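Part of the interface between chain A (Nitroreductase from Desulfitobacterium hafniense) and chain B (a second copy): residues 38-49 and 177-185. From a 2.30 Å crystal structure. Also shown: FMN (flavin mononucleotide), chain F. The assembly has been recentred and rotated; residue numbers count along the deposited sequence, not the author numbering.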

# COMPACT_ATOMS: atom_id res chain seq x y z
N GLN A 38 10.30 1.06 -6.79
CA GLN A 38 9.42 1.21 -7.96
C GLN A 38 7.95 1.44 -7.51
O GLN A 38 7.06 1.52 -8.35
CB GLN A 38 9.53 -0.02 -8.86
CG GLN A 38 10.90 -0.17 -9.58
CD GLN A 38 11.17 -1.59 -10.06
OE1 GLN A 38 10.45 -2.51 -9.69
NE2 GLN A 38 12.25 -1.78 -10.86
N ALA A 39 7.70 1.51 -6.20
CA ALA A 39 6.37 1.81 -5.71
C ALA A 39 6.00 3.26 -6.08
O ALA A 39 6.85 4.16 -6.05
CB ALA A 39 6.30 1.63 -4.20
N PRO A 40 4.75 3.49 -6.47
CA PRO A 40 4.34 4.87 -6.72
C PRO A 40 4.04 5.53 -5.36
O PRO A 40 3.87 4.83 -4.35
CB PRO A 40 3.07 4.70 -7.55
CG PRO A 40 2.51 3.39 -7.14
CD PRO A 40 3.68 2.52 -6.75
N SER A 41 4.01 6.86 -5.35
CA SER A 41 3.76 7.66 -4.17
C SER A 41 3.13 8.98 -4.59
O SER A 41 3.40 9.47 -5.69
CB SER A 41 5.07 7.93 -3.41
OG SER A 41 6.06 8.60 -4.19
N GLY A 42 2.26 9.53 -3.75
CA GLY A 42 1.61 10.79 -4.03
C GLY A 42 2.66 11.81 -4.43
O GLY A 42 3.73 11.91 -3.81
N MSE A 43 2.39 12.49 -5.53
CA MSE A 43 3.27 13.52 -6.02
C MSE A 43 4.71 13.02 -6.18
O MSE A 43 5.67 13.82 -6.10
CB MSE A 43 3.27 14.72 -5.04
CG MSE A 43 3.45 16.03 -5.73
SE MSE A 43 4.42 17.29 -4.74
CE MSE A 43 6.19 16.76 -5.43
N ASN A 44 4.87 11.70 -6.34
CA ASN A 44 6.20 11.09 -6.43
C ASN A 44 7.10 11.59 -5.27
O ASN A 44 8.31 11.69 -5.44
CB ASN A 44 6.81 11.36 -7.82
CG ASN A 44 8.07 10.53 -8.10
OD1 ASN A 44 8.16 9.35 -7.77
ND2 ASN A 44 9.04 11.16 -8.72
N ARG A 45 6.50 11.87 -4.10
CA ARG A 45 7.23 12.43 -2.93
C ARG A 45 8.26 11.46 -2.33
O ARG A 45 9.27 11.88 -1.79
CB ARG A 45 6.28 12.91 -1.84
CG ARG A 45 5.44 11.80 -1.17
CD ARG A 45 4.51 12.35 -0.09
NE ARG A 45 3.40 13.16 -0.61
CZ ARG A 45 2.18 12.70 -0.91
NH1 ARG A 45 1.86 11.41 -0.78
NH2 ARG A 45 1.27 13.54 -1.36
N GLN A 46 7.97 10.17 -2.42
CA GLN A 46 8.84 9.11 -1.94
C GLN A 46 9.37 9.44 -0.56
O GLN A 46 10.57 9.44 -0.35
CB GLN A 46 10.00 8.88 -2.91
CG GLN A 46 9.60 8.57 -4.38
CD GLN A 46 10.84 8.26 -5.24
OE1 GLN A 46 11.91 7.96 -4.70
NE2 GLN A 46 10.70 8.35 -6.58
N ALA A 47 8.44 9.71 0.36
CA ALA A 47 8.74 10.09 1.72
C ALA A 47 8.94 8.80 2.48
O ALA A 47 8.25 8.52 3.47
CB ALA A 47 7.62 10.92 2.31
N TRP A 48 9.90 8.03 2.00
CA TRP A 48 10.26 6.79 2.58
C TRP A 48 11.68 6.38 2.20
O TRP A 48 12.32 7.02 1.37
CB TRP A 48 9.24 5.68 2.21
CG TRP A 48 8.74 5.61 0.75
CD1 TRP A 48 7.46 5.76 0.33
CD2 TRP A 48 9.51 5.38 -0.44
NE1 TRP A 48 7.37 5.62 -1.02
CE2 TRP A 48 8.61 5.37 -1.52
CE3 TRP A 48 10.87 5.13 -0.70
CZ2 TRP A 48 9.02 5.15 -2.84
CZ3 TRP A 48 11.27 4.92 -2.00
CH2 TRP A 48 10.35 4.93 -3.05
N ARG A 49 12.18 5.34 2.87
CA ARG A 49 13.46 4.71 2.53
C ARG A 49 13.24 3.22 2.65
O ARG A 49 12.29 2.78 3.28
CB ARG A 49 14.59 5.12 3.47
CG ARG A 49 14.98 6.58 3.46
CD ARG A 49 15.62 7.02 2.16
NE ARG A 49 16.00 8.43 2.25
CZ ARG A 49 15.15 9.45 2.16
NH1 ARG A 49 13.85 9.24 1.97
NH2 ARG A 49 15.60 10.68 2.28
N PRO B 177 7.45 4.96 -16.27
CA PRO B 177 7.30 5.11 -14.82
C PRO B 177 8.43 5.97 -14.25
O PRO B 177 9.40 6.22 -14.93
CB PRO B 177 7.38 3.68 -14.29
CG PRO B 177 7.90 2.85 -15.43
CD PRO B 177 7.64 3.58 -16.70
N HIS B 178 8.27 6.43 -13.02
CA HIS B 178 9.30 7.19 -12.34
C HIS B 178 10.57 6.34 -12.28
O HIS B 178 10.50 5.10 -12.17
CB HIS B 178 8.84 7.56 -10.92
CG HIS B 178 8.80 6.40 -9.97
ND1 HIS B 178 7.77 5.49 -9.96
CD2 HIS B 178 9.67 6.01 -9.01
CE1 HIS B 178 8.00 4.58 -9.02
NE2 HIS B 178 9.15 4.87 -8.43
N VAL B 179 11.72 6.99 -12.37
CA VAL B 179 12.99 6.28 -12.31
C VAL B 179 13.17 5.81 -10.88
O VAL B 179 13.01 6.59 -9.94
CB VAL B 179 14.21 7.20 -12.54
CG1 VAL B 179 15.34 6.44 -13.28
CG2 VAL B 179 13.81 8.41 -13.28
N PRO B 180 13.50 4.54 -10.71
CA PRO B 180 13.81 4.10 -9.36
C PRO B 180 15.04 4.85 -8.80
O PRO B 180 16.07 4.96 -9.48
CB PRO B 180 14.13 2.63 -9.54
CG PRO B 180 13.43 2.23 -10.75
CD PRO B 180 13.47 3.42 -11.66
N ASP B 181 14.90 5.40 -7.60
CA ASP B 181 16.00 6.07 -6.92
C ASP B 181 16.74 5.01 -6.11
O ASP B 181 16.32 4.67 -5.03
CB ASP B 181 15.46 7.15 -5.98
CG ASP B 181 16.55 7.99 -5.35
OD1 ASP B 181 17.76 7.67 -5.47
OD2 ASP B 181 16.19 9.01 -4.74
N LYS B 182 17.83 4.47 -6.64
CA LYS B 182 18.61 3.45 -5.95
C LYS B 182 19.23 3.96 -4.63
O LYS B 182 19.52 3.16 -3.75
CB LYS B 182 19.70 2.88 -6.87
CG LYS B 182 19.16 2.04 -8.01
CD LYS B 182 20.30 1.50 -8.89
CE LYS B 182 19.81 0.74 -10.12
NZ LYS B 182 20.94 0.34 -11.04
N ASP B 183 19.43 5.27 -4.50
CA ASP B 183 19.98 5.86 -3.26
C ASP B 183 19.04 5.72 -2.05
O ASP B 183 19.47 5.95 -0.93
CB ASP B 183 20.39 7.33 -3.49
CG ASP B 183 21.62 7.45 -4.41
OD1 ASP B 183 22.50 6.54 -4.35
OD2 ASP B 183 21.73 8.45 -5.18
N LYS B 184 17.77 5.35 -2.28
CA LYS B 184 16.84 5.13 -1.17
C LYS B 184 16.93 3.72 -0.55
O LYS B 184 16.23 3.42 0.40
CB LYS B 184 15.42 5.48 -1.58
CG LYS B 184 15.24 6.97 -1.87
CD LYS B 184 13.78 7.31 -1.87
CE LYS B 184 13.58 8.82 -2.05
NZ LYS B 184 13.92 9.22 -3.42
N ILE B 185 17.80 2.87 -1.09
CA ILE B 185 18.01 1.53 -0.54
C ILE B 185 19.36 1.49 0.14
O ILE B 185 20.38 1.79 -0.49
CB ILE B 185 18.13 0.47 -1.65
CG1 ILE B 185 16.81 0.33 -2.42
CG2 ILE B 185 18.58 -0.85 -1.04
CD1 ILE B 185 16.97 -0.37 -3.77
N1 FMN F . -1.49 11.52 -9.96
C2 FMN F . -2.44 12.39 -10.47
O2 FMN F . -2.36 12.84 -11.61
N3 FMN F . -3.49 12.77 -9.69
C4 FMN F . -3.64 12.31 -8.40
O4 FMN F . -4.60 12.70 -7.76
C4A FMN F . -2.68 11.43 -7.88
N5 FMN F . -2.78 10.94 -6.61
C5A FMN F . -1.99 9.89 -6.21
C6 FMN F . -2.28 9.24 -5.01
C7 FMN F . -1.51 8.17 -4.58
C7M FMN F . -1.86 7.50 -3.31
C8 FMN F . -0.43 7.76 -5.35
C8M FMN F . 0.44 6.62 -4.94
C9 FMN F . -0.13 8.41 -6.55
C9A FMN F . -0.92 9.49 -7.00
N10 FMN F . -0.66 10.17 -8.17
C10 FMN F . -1.60 11.04 -8.67
C1' FMN F . 0.28 9.54 -9.16
C2' FMN F . 1.71 9.94 -8.83
O2' FMN F . 1.92 11.25 -9.31
C3' FMN F . 2.67 8.93 -9.45
O3' FMN F . 2.47 7.64 -8.91
C4' FMN F . 4.11 9.35 -9.18
O4' FMN F . 4.30 10.57 -9.83
C5' FMN F . 5.12 8.32 -9.69
O5' FMN F . 4.94 8.10 -11.08
P FMN F . 4.52 6.66 -11.64
O1P FMN F . 4.24 6.83 -13.10
O2P FMN F . 3.25 6.11 -10.96
O3P FMN F . 5.71 5.80 -11.41
O HOH W 1 12.35 5.63 -6.47
O HOH W 2 12.52 8.99 -8.22

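Two residues of chain B, Lys184(B) and His178(B), and one of chain A, Gln46(A), account for more than half of the buried surface in this contact between a stretch of chain A without regular helix or strand and a chain B loop that includes a 3-10 segment at 182-184, in two copies of the nitroreductase. Lys184(B) covers the largest area, 129 Å². Its CA-to-CB bond points toward chain A, and its chain is extended through chi2 and chi3 before turning at chi4 (p), which brings NZ to Gln46(A) OE1 at 2.7 Å, the one direct hydrogen bond between the stretches. The same NZ forms a salt bridge with Asp181(B) OD2 at 2.6 Å, so the ammonium group is shared between a carboxylate of its own chain and an amide oxygen of the partner. The aliphatic part of the lysine packs obliquely against the indole, Lys184(B) CD lying 3.5 Å from Trp48(A) CZ3, while its backbone O approaches Arg49(A) CA at 3.7 Å.

Gln46(A) uses both ends of its amide. NE2 donates to Asn44(A) OD1 at 3.0 Å within its own chain, in keeping with the amide orientation that turns OE1 to the lysine. Water 2 extends the link: it accepts from Gln46(A) NE2 at 2.5 Å and donates to Val179(B) O at 3.0 Å. Water 1 accepts from Asp181(B) N at 2.8 Å and donates a weak bond to Gln46(A) OE1 at 3.0 Å.

His178(B), covering 103 Å², makes no hydrogen bond to the chain A stretch itself; its ring meets backbone carbonyls instead. Its CE1 lies 3.3 Å from Gln38(A) O, near the ring plane, and 3.2 Å from Ala39(A) O; CD2 is 3.5 Å from Gln46(A) NE2. The flavin phosphate anchors this residue twice, His178(B) ND1 and N donating to FMN O3P at 2.5 and 3.1 Å. Beside it, Pro180(B) CG packs on Gln38(A) CG at 3.7 Å.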